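Local coordinates for putative general stress protein 26 (Jannaschia sp., PDB 2QEA) that is a putative general stress protein of the pyridoxamine 5'-phosphate oxidase-like family, probably an FMN-binding oxidoreductase, and carries calcium ions in this crystal, at residues E8-D11 with R12-D15. Numbering follows the deposited sequence.
Sequences EFWD and RLED. With CA (calcium ion), chain E; CA (calcium ion), chain D.
Asp11 and Glu14, three residues apart along helix 2-13 and the residues that follow, grip one calcium ion together. Asp11 chelates it twice, through its backbone O at 2.4 Å and through carboxylate OD1 at 2.5 Å; CG lies anti to the backbone N (chi1 -169°), beside the carbonyl carbon, which brings OD1 to the metal that the backbone O already binds. Glu14 OE1 reaches the same calcium ion at 2.4 Å; Glu14 OE2 binds a second calcium ion at 2.6 Å, so this one carboxylate bridges the two metals. Asp38, from a loop, joins both sites, and a water on the first ion donates a hydrogen bond to Asp15 OD1.

Backbone hydrogen bonds of the helix run from Arg12 N to Glu8 O and from Leu13 N to Phe9 O, the latter at 2.9 Å. One turn apart, Glu8 and Arg12 also form a salt bridge, Glu8 OE2 to Arg12 NE at 2.8 Å. The N-H is poorly aimed (118°), making the hydrogen bond weak, and the carboxylate and guanidinium planes stand 78° apart, with Glu8 CG over one guanidinium face. Arg12 NH1 hydrogen-bonds Thr129 O, tying the helix to strand 114-129.

On the apolar side Leu13 CD2 packs against both aromatic rings, 3.5 Å from Phe9 CZ and 4.0 Å from Trp10 CZ3. Phe9 CE2 sits over the centre of the indole; Phe9 touches Ile126 of strand 114-129, and Trp10 and Leu13 touch Ile44 of strand 44-49. The gathered carboxylates would probably repel one another without calcium, which suggests that the ions steady this part of the chain against the loop.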
loop_
_atom_site.group_PDB
_atom_site.type_symbol
_atom_site.label_atom_id
_atom_site.label_comp_id
_atom_site.label_asym_id
_atom_site.label_seq_id
_atom_site.Cartn_x
_atom_site.Cartn_y
_atom_site.Cartn_z
ATOM N N GLU A 8 16.736 7.418 -3.458
ATOM C CA GLU A 8 16.406 5.984 -3.406
ATOM C C GLU A 8 14.899 5.707 -3.541
ATOM O O GLU A 8 14.519 4.644 -4.042
ATOM C CB GLU A 8 16.957 5.351 -2.114
ATOM C CG GLU A 8 16.925 3.812 -2.039
ATOM C CD GLU A 8 17.807 3.114 -3.072
ATOM O OE1 GLU A 8 18.623 3.771 -3.748
ATOM O OE2 GLU A 8 17.701 1.881 -3.200
ATOM N N PHE A 9 14.058 6.635 -3.072
ATOM C CA PHE A 9 12.598 6.535 -3.238
ATOM C C PHE A 9 12.246 6.522 -4.737
ATOM O O PHE A 9 11.543 5.619 -5.197
ATOM C CB PHE A 9 11.854 7.664 -2.486
ATOM C CG PHE A 9 10.420 7.847 -2.915
ATOM C CD1 PHE A 9 9.403 7.067 -2.363
ATOM C CD2 PHE A 9 10.089 8.800 -3.890
ATOM C CE1 PHE A 9 8.072 7.235 -2.768
ATOM C CE2 PHE A 9 8.768 8.972 -4.308
ATOM C CZ PHE A 9 7.757 8.193 -3.747
ATOM N N TRP A 10 12.745 7.519 -5.475
ATOM C CA TRP A 10 12.529 7.620 -6.934
ATOM C C TRP A 10 13.195 6.468 -7.689
ATOM O O TRP A 10 12.692 6.026 -8.723
ATOM C CB TRP A 10 13.049 8.946 -7.502
ATOM C CG TRP A 10 12.341 10.147 -6.980
ATOM C CD1 TRP A 10 12.845 11.088 -6.134
ATOM C CD2 TRP A 10 10.988 10.527 -7.246
ATOM N NE1 TRP A 10 11.898 12.042 -5.867
ATOM C CE2 TRP A 10 10.746 11.726 -6.534
ATOM C CE3 TRP A 10 9.956 9.977 -8.024
ATOM C CZ2 TRP A 10 9.508 12.390 -6.573
ATOM C CZ3 TRP A 10 8.720 10.638 -8.068
ATOM C CH2 TRP A 10 8.510 11.832 -7.341
ATOM N N ASP A 11 14.331 6.009 -7.162
ATOM C CA ASP A 11 15.082 4.886 -7.715
ATOM C C ASP A 11 14.219 3.618 -7.730
ATOM O O ASP A 11 14.117 2.963 -8.768
ATOM C CB ASP A 11 16.363 4.662 -6.887
ATOM C CG ASP A 11 17.343 3.706 -7.526
ATOM O OD1 ASP A 11 17.120 3.184 -8.636
ATOM O OD2 ASP A 11 18.401 3.462 -6.911
ATOM N N ARG A 12 13.583 3.305 -6.603
ATOM C CA ARG A 12 12.760 2.091 -6.475
ATOM C C ARG A 12 11.306 2.207 -6.939
ATOM O O ARG A 12 10.715 1.185 -7.304
ATOM C CB ARG A 12 12.808 1.582 -5.040
ATOM C CG ARG A 12 14.200 1.188 -4.626
ATOM C CD ARG A 12 14.189 0.633 -3.249
ATOM N NE ARG A 12 15.521 0.228 -2.805
ATOM C CZ ARG A 12 15.801 -0.239 -1.589
ATOM N NH1 ARG A 12 14.843 -0.416 -0.679
ATOM N NH2 ARG A 12 17.058 -0.560 -1.285
ATOM N N LEU A 13 10.743 3.422 -6.938
ATOM C CA LEU A 13 9.335 3.650 -7.341
ATOM C C LEU A 13 8.978 3.194 -8.770
ATOM O O LEU A 13 7.826 2.850 -9.031
ATOM C CB LEU A 13 8.932 5.124 -7.130
ATOM C CG LEU A 13 7.480 5.557 -7.384
ATOM C CD1 LEU A 13 6.501 4.720 -6.581
ATOM C CD2 LEU A 13 7.306 7.027 -7.058
ATOM N N GLU A 14 9.965 3.182 -9.668
ATOM C CA GLU A 14 9.800 2.710 -11.059
ATOM C C GLU A 14 9.303 1.270 -11.166
ATOM O O GLU A 14 8.421 0.975 -11.976
ATOM C CB GLU A 14 11.129 2.754 -11.796
ATOM C CG GLU A 14 11.670 4.126 -12.044
ATOM C CD GLU A 14 13.003 4.061 -12.719
ATOM O OE1 GLU A 14 13.919 3.394 -12.190
ATOM O OE2 GLU A 14 13.167 4.689 -13.786
ATOM N N ASP A 15 9.903 0.390 -10.361
ATOM C CA ASP A 15 9.533 -1.035 -10.318
ATOM C C ASP A 15 8.265 -1.351 -9.495
ATOM O O ASP A 15 7.841 -2.509 -9.461
ATOM C CB ASP A 15 10.719 -1.877 -9.814
ATOM C CG ASP A 15 11.903 -1.887 -10.783
ATOM O OD1 ASP A 15 12.013 -0.986 -11.643
ATOM O OD2 ASP A 15 12.738 -2.809 -10.671
HETATM CA CA CA E . 15.619 2.702 -10.619
HETATM CA CA CA D . 15.390 3.670 -14.773
HETATM O O HOH W 1 14.785 0.255 -11.353
#